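Mandelate racemase/muconate lactonizing enzyme (PDB 4J3Z) is probably an isomerase of the enolase superfamily, related to mandelate racemase and muconate lactonizing enzyme. Local coordinates at residues M63-M74 with F95-L106. Residues are numbered along the deposited sequence; the frame is centred on the assembly and turned at random.
Sequences MRGEDPANIELM and FSGLEMACWDIL
Ile71 sets CG1 anti to its carbonyl carbon (chi1 -45°), and chi2 of -73° then turns CD1 over the indole of Trp103. The CB of Trp103 points away, but its indole end comes back to meet Ile71. Ile71 CD1 lies over one face of the Trp103 indole, offset toward the rim and 4.1 Å from the centroid of the five-membered ring, a CH-pi contact. Ile71 CG1 touches Trp103 CZ2 at 3.7 Å. Ile71 is a knob in a hole formed by Glu99, Cys102, Trp103 and Leu106. With an alanine in place of Ile71, the hole would probably be left partly unfilled and the indole face would lose its CH-pi partner. Trp103 NE1 gives a weak hydrogen bond to Glu99 OE2, but the carboxylate is held mainly by the backbone N atoms of Ile290 and Trp291. Pro68 CG packs on Leu106 CD2 at 3.6 Å. Met63 bends at chi3, with SD 3.6 Å from Leu98 CD1 and oblique to the Phe95 ring, a Met-aromatic contact. The CE atoms of Met63 and Met74 both reach Cys102 SG, each at 3.9 Å. Leu4 of strand 4-12 also touches Met63, Pro68 and Cys102. The contact is buried apolar packing of a turn and the start of helix 71-80 against helix 89-109, within the alpha+beta N-terminal capping domain of the enolase superfamily.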
ATOM      1  N   MET D  63     -16.242   7.519  40.081  1.00 30.19           N
ATOM      2  CA  MET D  63     -17.077   8.698  39.818  1.00 30.09           C
ATOM      3  C   MET D  63     -17.599   9.434  41.038  1.00 30.92           C
ATOM      4  O   MET D  63     -17.643  10.660  41.043  1.00 31.88           O
ATOM      5  CB  MET D  63     -18.209   8.345  38.855  1.00 29.37           C
ATOM      6  CG  MET D  63     -17.704   7.815  37.523  1.00 27.37           C
ATOM      7  SD  MET D  63     -19.008   7.500  36.326  1.00 25.84           S
ATOM      8  CE  MET D  63     -19.615   9.169  36.043  1.00 25.38           C
ATOM      9  N   ARG D  64     -17.985   8.702  42.076  1.00 30.41           N
ATOM     10  CA  ARG D  64     -18.404   9.334  43.323  1.00 30.20           C
ATOM     11  C   ARG D  64     -17.328  10.300  43.837  1.00 31.57           C
ATOM     12  O   ARG D  64     -16.131  10.011  43.746  1.00 32.74           O
ATOM     13  CB  ARG D  64     -18.701   8.263  44.369  1.00 29.88           C
ATOM     14  CG  ARG D  64     -19.493   8.787  45.541  1.00 30.91           C
ATOM     15  CD  ARG D  64     -19.969   7.682  46.459  1.00 30.83           C
ATOM     16  NE  ARG D  64     -20.618   8.300  47.606  1.00 32.14           N
ATOM     17  CZ  ARG D  64     -20.121   8.358  48.837  1.00 31.95           C
ATOM     18  NH1 ARG D  64     -18.960   7.797  49.128  1.00 30.38           N
ATOM     19  NH2 ARG D  64     -20.820   8.960  49.791  1.00 34.29           N
ATOM     20  N   GLY D  65     -17.756  11.438  44.379  1.00 31.82           N
ATOM     21  CA  GLY D  65     -16.841  12.444  44.919  1.00 30.30           C
ATOM     22  C   GLY D  65     -16.124  13.276  43.866  1.00 31.31           C
ATOM     23  O   GLY D  65     -15.048  13.828  44.127  1.00 30.70           O
ATOM     24  N   GLU D  66     -16.720  13.388  42.678  1.00 32.29           N
ATOM     25  CA  GLU D  66     -16.059  14.076  41.573  1.00 32.34           C
ATOM     26  C   GLU D  66     -16.909  15.159  40.926  1.00 33.67           C
ATOM     27  O   GLU D  66     -18.102  14.972  40.671  1.00 33.95           O
ATOM     28  CB  GLU D  66     -15.584  13.065  40.517  1.00 31.67           C
ATOM     29  CG  GLU D  66     -14.499  13.584  39.586  1.00 32.07           C
ATOM     30  CD  GLU D  66     -13.206  13.949  40.304  1.00 32.15           C
ATOM     31  OE1 GLU D  66     -12.581  13.068  40.939  1.00 32.45           O
ATOM     32  OE2 GLU D  66     -12.804  15.127  40.227  1.00 32.18           O
ATOM     33  N   ASP D  67     -16.274  16.302  40.685  1.00 34.49           N
ATOM     34  CA  ASP D  67     -16.843  17.381  39.890  1.00 33.85           C
ATOM     35  C   ASP D  67     -17.250  16.799  38.531  1.00 34.83           C
ATOM     36  O   ASP D  67     -16.395  16.340  37.762  1.00 33.91           O
ATOM     37  CB  ASP D  67     -15.804  18.497  39.735  1.00 32.93           C
ATOM     38  CG  ASP D  67     -16.302  19.679  38.929  1.00 33.43           C
ATOM     39  OD1 ASP D  67     -17.378  19.602  38.296  1.00 35.64           O
ATOM     40  OD2 ASP D  67     -15.595  20.705  38.918  1.00 32.83           O
ATOM     41  N   PRO D  68     -18.565  16.816  38.240  1.00 35.12           N
ATOM     42  CA  PRO D  68     -19.158  16.164  37.062  1.00 33.37           C
ATOM     43  C   PRO D  68     -18.663  16.728  35.725  1.00 31.54           C
ATOM     44  O   PRO D  68     -18.816  16.072  34.684  1.00 30.37           O
ATOM     45  CB  PRO D  68     -20.657  16.427  37.234  1.00 33.16           C
ATOM     46  CG  PRO D  68     -20.733  17.649  38.091  1.00 33.33           C
ATOM     47  CD  PRO D  68     -19.573  17.547  39.032  1.00 33.76           C
ATOM     48  N   ALA D  69     -18.071  17.924  35.760  1.00 29.36           N
ATOM     49  CA  ALA D  69     -17.451  18.524  34.575  1.00 27.18           C
ATOM     50  C   ALA D  69     -16.071  17.926  34.251  1.00 26.30           C
ATOM     51  O   ALA D  69     -15.478  18.265  33.230  1.00 25.92           O
ATOM     52  CB  ALA D  69     -17.363  20.036  34.720  1.00 26.67           C
ATOM     53  N   ASN D  70     -15.566  17.038  35.107  1.00 25.95           N
ATOM     54  CA  ASN D  70     -14.328  16.306  34.805  1.00 25.27           C
ATOM     55  C   ASN D  70     -14.617  15.086  33.936  1.00 26.22           C
ATOM     56  O   ASN D  70     -14.338  13.941  34.329  1.00 25.65           O
ATOM     57  CB  ASN D  70     -13.584  15.912  36.086  1.00 24.32           C
ATOM     58  CG  ASN D  70     -12.972  17.109  36.808  1.00 23.74           C
ATOM     59  OD1 ASN D  70     -12.429  18.015  36.183  1.00 23.21           O
ATOM     60  ND2 ASN D  70     -13.071  17.118  38.132  1.00 24.48           N
ATOM     61  N   ILE D  71     -15.191  15.341  32.755  1.00 26.45           N
ATOM     62  CA  ILE D  71     -15.581  14.276  31.831  1.00 26.70           C
ATOM     63  C   ILE D  71     -14.375  13.444  31.407  1.00 25.99           C
ATOM     64  O   ILE D  71     -14.359  12.227  31.600  1.00 26.00           O
ATOM     65  CB  ILE D  71     -16.333  14.790  30.563  1.00 25.93           C
ATOM     66  CG1 ILE D  71     -17.412  15.818  30.913  1.00 25.14           C
ATOM     67  CG2 ILE D  71     -16.930  13.616  29.777  1.00 25.32           C
ATOM     68  CD1 ILE D  71     -18.647  15.243  31.578  1.00 26.37           C
ATOM     69  N   GLU D  72     -13.374  14.107  30.838  1.00 26.79           N
ATOM     70  CA  GLU D  72     -12.147  13.436  30.376  1.00 26.70           C
ATOM     71  C   GLU D  72     -11.547  12.554  31.465  1.00 25.55           C
ATOM     72  O   GLU D  72     -11.222  11.393  31.205  1.00 26.61           O
ATOM     73  CB  GLU D  72     -11.099  14.445  29.899  1.00 26.36           C
ATOM     74  CG  GLU D  72     -11.533  15.338  28.754  1.00 27.72           C
ATOM     75  CD  GLU D  72     -11.203  14.784  27.378  1.00 29.32           C
ATOM     76  OE1 GLU D  72     -10.487  13.759  27.280  1.00 30.15           O
ATOM     77  OE2 GLU D  72     -11.645  15.401  26.383  1.00 28.40           O
ATOM     78  N   LEU D  73     -11.434  13.101  32.676  1.00 23.71           N
ATOM     79  CA  LEU D  73     -10.876  12.377  33.827  1.00 22.85           C
ATOM     80  C   LEU D  73     -11.580  11.052  34.134  1.00 22.21           C
ATOM     81  O   LEU D  73     -10.936  10.014  34.213  1.00 22.49           O
ATOM     82  CB  LEU D  73     -10.807  13.273  35.083  1.00 22.30           C
ATOM     83  CG  LEU D  73      -9.877  12.753  36.196  1.00 21.88           C
ATOM     84  CD1 LEU D  73      -8.520  12.327  35.650  1.00 21.40           C
ATOM     85  CD2 LEU D  73      -9.726  13.762  37.330  1.00 21.50           C
ATOM     86  N   MET D  74     -12.895  11.091  34.307  1.00 22.31           N
ATOM     87  CA  MET D  74     -13.648   9.878  34.627  1.00 22.68           C
ATOM     88  C   MET D  74     -13.656   8.872  33.474  1.00 23.77           C
ATOM     89  O   MET D  74     -13.491   7.669  33.694  1.00 24.39           O
ATOM     90  CB  MET D  74     -15.050  10.228  35.084  1.00 23.24           C
ATOM     91  CG  MET D  74     -15.071  10.956  36.417  1.00 23.21           C
ATOM     92  SD  MET D  74     -16.737  11.390  36.939  1.00 23.61           S
ATOM     93  CE  MET D  74     -17.186  12.678  35.766  1.00 23.98           C
ATOM     94  N   PHE D  95     -20.344   3.153  31.927  1.00 26.45           N
ATOM     95  CA  PHE D  95     -19.864   4.527  32.049  1.00 26.52           C
ATOM     96  C   PHE D  95     -20.708   5.540  31.273  1.00 27.31           C
ATOM     97  O   PHE D  95     -20.951   6.651  31.757  1.00 27.48           O
ATOM     98  CB  PHE D  95     -18.396   4.643  31.603  1.00 26.45           C
ATOM     99  CG  PHE D  95     -17.895   6.059  31.562  1.00 25.94           C
ATOM    100  CD1 PHE D  95     -17.484   6.698  32.727  1.00 25.22           C
ATOM    101  CD2 PHE D  95     -17.869   6.769  30.360  1.00 24.83           C
ATOM    102  CE1 PHE D  95     -17.051   8.014  32.692  1.00 25.10           C
ATOM    103  CE2 PHE D  95     -17.439   8.081  30.324  1.00 23.90           C
ATOM    104  CZ  PHE D  95     -17.037   8.707  31.490  1.00 24.15           C
ATOM    105  N   SER D  96     -21.128   5.162  30.066  1.00 26.79           N
ATOM    106  CA  SER D  96     -21.825   6.072  29.163  1.00 25.84           C
ATOM    107  C   SER D  96     -23.100   6.587  29.799  1.00 26.12           C
ATOM    108  O   SER D  96     -23.346   7.800  29.824  1.00 25.79           O
ATOM    109  CB  SER D  96     -22.138   5.386  27.837  1.00 26.17           C
ATOM    110  OG  SER D  96     -21.049   4.592  27.408  1.00 26.66           O
ATOM    111  N   GLY D  97     -23.907   5.661  30.316  1.00 26.44           N
ATOM    112  CA  GLY D  97     -25.118   6.010  31.044  1.00 25.46           C
ATOM    113  C   GLY D  97     -24.842   7.089  32.066  1.00 25.72           C
ATOM    114  O   GLY D  97     -25.489   8.140  32.068  1.00 26.42           O
ATOM    115  N   LEU D  98     -23.846   6.836  32.908  1.00 25.57           N
ATOM    116  CA  LEU D  98     -23.460   7.754  33.981  1.00 25.08           C
ATOM    117  C   LEU D  98     -22.915   9.086  33.461  1.00 25.01           C
ATOM    118  O   LEU D  98     -23.255  10.147  34.006  1.00 26.64           O
ATOM    119  CB  LEU D  98     -22.459   7.077  34.915  1.00 24.49           C
ATOM    120  CG  LEU D  98     -22.801   5.634  35.321  1.00 24.39           C
ATOM    121  CD1 LEU D  98     -21.601   4.982  35.996  1.00 24.33           C
ATOM    122  CD2 LEU D  98     -24.041   5.561  36.213  1.00 23.75           C
ATOM    123  N   GLU D  99     -22.177   9.053  32.384  1.00 22.95           N
ATOM    124  CA  GLU D  99     -21.652  10.226  31.747  1.00 22.92           C
ATOM    125  C   GLU D  99     -22.731  11.129  31.198  1.00 23.80           C
ATOM    126  O   GLU D  99     -22.669  12.314  31.354  1.00 22.83           O
ATOM    127  CB  GLU D  99     -20.634   9.805  30.659  1.00 23.58           C
ATOM    128  CG  GLU D  99     -19.888  10.899  29.954  1.00 23.34           C
ATOM    129  CD  GLU D  99     -20.426  11.219  28.591  1.00 25.21           C
ATOM    130  OE1 GLU D  99     -21.614  11.149  28.349  1.00 26.14           O
ATOM    131  OE2 GLU D  99     -19.641  11.544  27.747  1.00 24.76           O
ATOM    132  N   MET D 100     -23.720  10.540  30.560  1.00 25.43           N
ATOM    133  CA  MET D 100     -24.931  11.288  30.171  1.00 26.15           C
ATOM    134  C   MET D 100     -25.553  11.996  31.379  1.00 27.42           C
ATOM    135  O   MET D 100     -25.979  13.153  31.283  1.00 27.60           O
ATOM    136  CB  MET D 100     -25.991  10.377  29.560  1.00 27.37           C
ATOM    137  CG  MET D 100     -25.619   9.618  28.292  1.00 27.54           C
ATOM    138  SD  MET D 100     -27.067   8.650  27.861  1.00 27.86           S
ATOM    139  CE  MET D 100     -26.510   7.701  26.450  1.00 28.31           C
ATOM    140  N   ALA D 101     -25.600  11.294  32.515  1.00 28.20           N
ATOM    141  CA  ALA D 101     -26.171  11.842  33.755  1.00 28.70           C
ATOM    142  C   ALA D 101     -25.404  13.070  34.235  1.00 29.21           C
ATOM    143  O   ALA D 101     -26.003  14.007  34.765  1.00 30.70           O
ATOM    144  CB  ALA D 101     -26.226  10.779  34.850  1.00 28.30           C
ATOM    145  N   CYS D 102     -24.085  13.055  34.043  1.00 28.06           N
ATOM    146  CA  CYS D 102     -23.230  14.209  34.325  1.00 26.79           C
ATOM    147  C   CYS D 102     -23.620  15.419  33.479  1.00 27.32           C
ATOM    148  O   CYS D 102     -23.968  16.463  34.035  1.00 28.23           O
ATOM    149  CB  CYS D 102     -21.751  13.862  34.121  1.00 25.69           C
ATOM    150  SG  CYS D 102     -21.087  12.725  35.363  1.00 24.92           S
ATOM    151  N   TRP D 103     -23.594  15.272  32.150  1.00 26.48           N
ATOM    152  CA  TRP D 103     -24.011  16.344  31.229  1.00 25.80           C
ATOM    153  C   TRP D 103     -25.397  16.914  31.564  1.00 26.72           C
ATOM    154  O   TRP D 103     -25.659  18.101  31.344  1.00 27.67           O
ATOM    155  CB  TRP D 103     -23.989  15.856  29.780  1.00 26.24           C
ATOM    156  CG  TRP D 103     -22.620  15.686  29.201  1.00 26.18           C
ATOM    157  CD1 TRP D 103     -22.000  14.506  28.876  1.00 26.13           C
ATOM    158  CD2 TRP D 103     -21.700  16.729  28.861  1.00 26.01           C
ATOM    159  NE1 TRP D 103     -20.744  14.755  28.357  1.00 25.96           N
ATOM    160  CE2 TRP D 103     -20.534  16.111  28.349  1.00 25.94           C
ATOM    161  CE3 TRP D 103     -21.738  18.128  28.957  1.00 25.77           C
ATOM    162  CZ2 TRP D 103     -19.429  16.846  27.926  1.00 24.87           C
ATOM    163  CZ3 TRP D 103     -20.628  18.857  28.537  1.00 25.19           C
ATOM    164  CH2 TRP D 103     -19.495  18.215  28.029  1.00 24.67           C
ATOM    165  N   ASP D 104     -26.282  16.064  32.082  1.00 27.49           N
ATOM    166  CA  ASP D 104     -27.601  16.508  32.567  1.00 27.90           C
ATOM    167  C   ASP D 104     -27.461  17.404  33.804  1.00 27.21           C
ATOM    168  O   ASP D 104     -28.104  18.449  33.888  1.00 27.42           O
ATOM    169  CB  ASP D 104     -28.511  15.305  32.853  1.00 28.33           C
ATOM    170  CG  ASP D 104     -29.994  15.666  32.845  1.00 29.48           C
ATOM    171  OD1 ASP D 104     -30.388  16.613  32.118  1.00 29.94           O
ATOM    172  OD2 ASP D 104     -30.773  14.998  33.570  1.00 28.17           O
ATOM    173  N   ILE D 105     -26.600  17.008  34.745  1.00 27.08           N
ATOM    174  CA  ILE D 105     -26.320  17.830  35.940  1.00 26.41           C
ATOM    175  C   ILE D 105     -25.577  19.119  35.584  1.00 26.34           C
ATOM    176  O   ILE D 105     -25.799  20.151  36.208  1.00 26.75           O
ATOM    177  CB  ILE D 105     -25.510  17.057  37.010  1.00 25.56           C
ATOM    178  CG1 ILE D 105     -26.353  15.942  37.630  1.00 24.49           C
ATOM    179  CG2 ILE D 105     -24.979  18.006  38.083  1.00 24.61           C
ATOM    180  CD1 ILE D 105     -25.541  14.889  38.347  1.00 24.35           C
ATOM    181  N   LEU D 106     -24.699  19.059  34.586  1.00 26.72           N
ATOM    182  CA  LEU D 106     -23.972  20.248  34.135  1.00 26.88           C
ATOM    183  C   LEU D 106     -24.927  21.258  33.490  1.00 28.24           C
ATOM    184  O   LEU D 106     -24.820  22.466  33.722  1.00 29.14           O
ATOM    185  CB  LEU D 106     -22.847  19.872  33.164  1.00 25.98           C
ATOM    186  CG  LEU D 106     -21.730  18.927  33.633  1.00 26.05           C
ATOM    187  CD1 LEU D 106     -20.640  18.824  32.570  1.00 25.72           C
ATOM    188  CD2 LEU D 106     -21.147  19.362  34.971  1.00 25.77           C
TER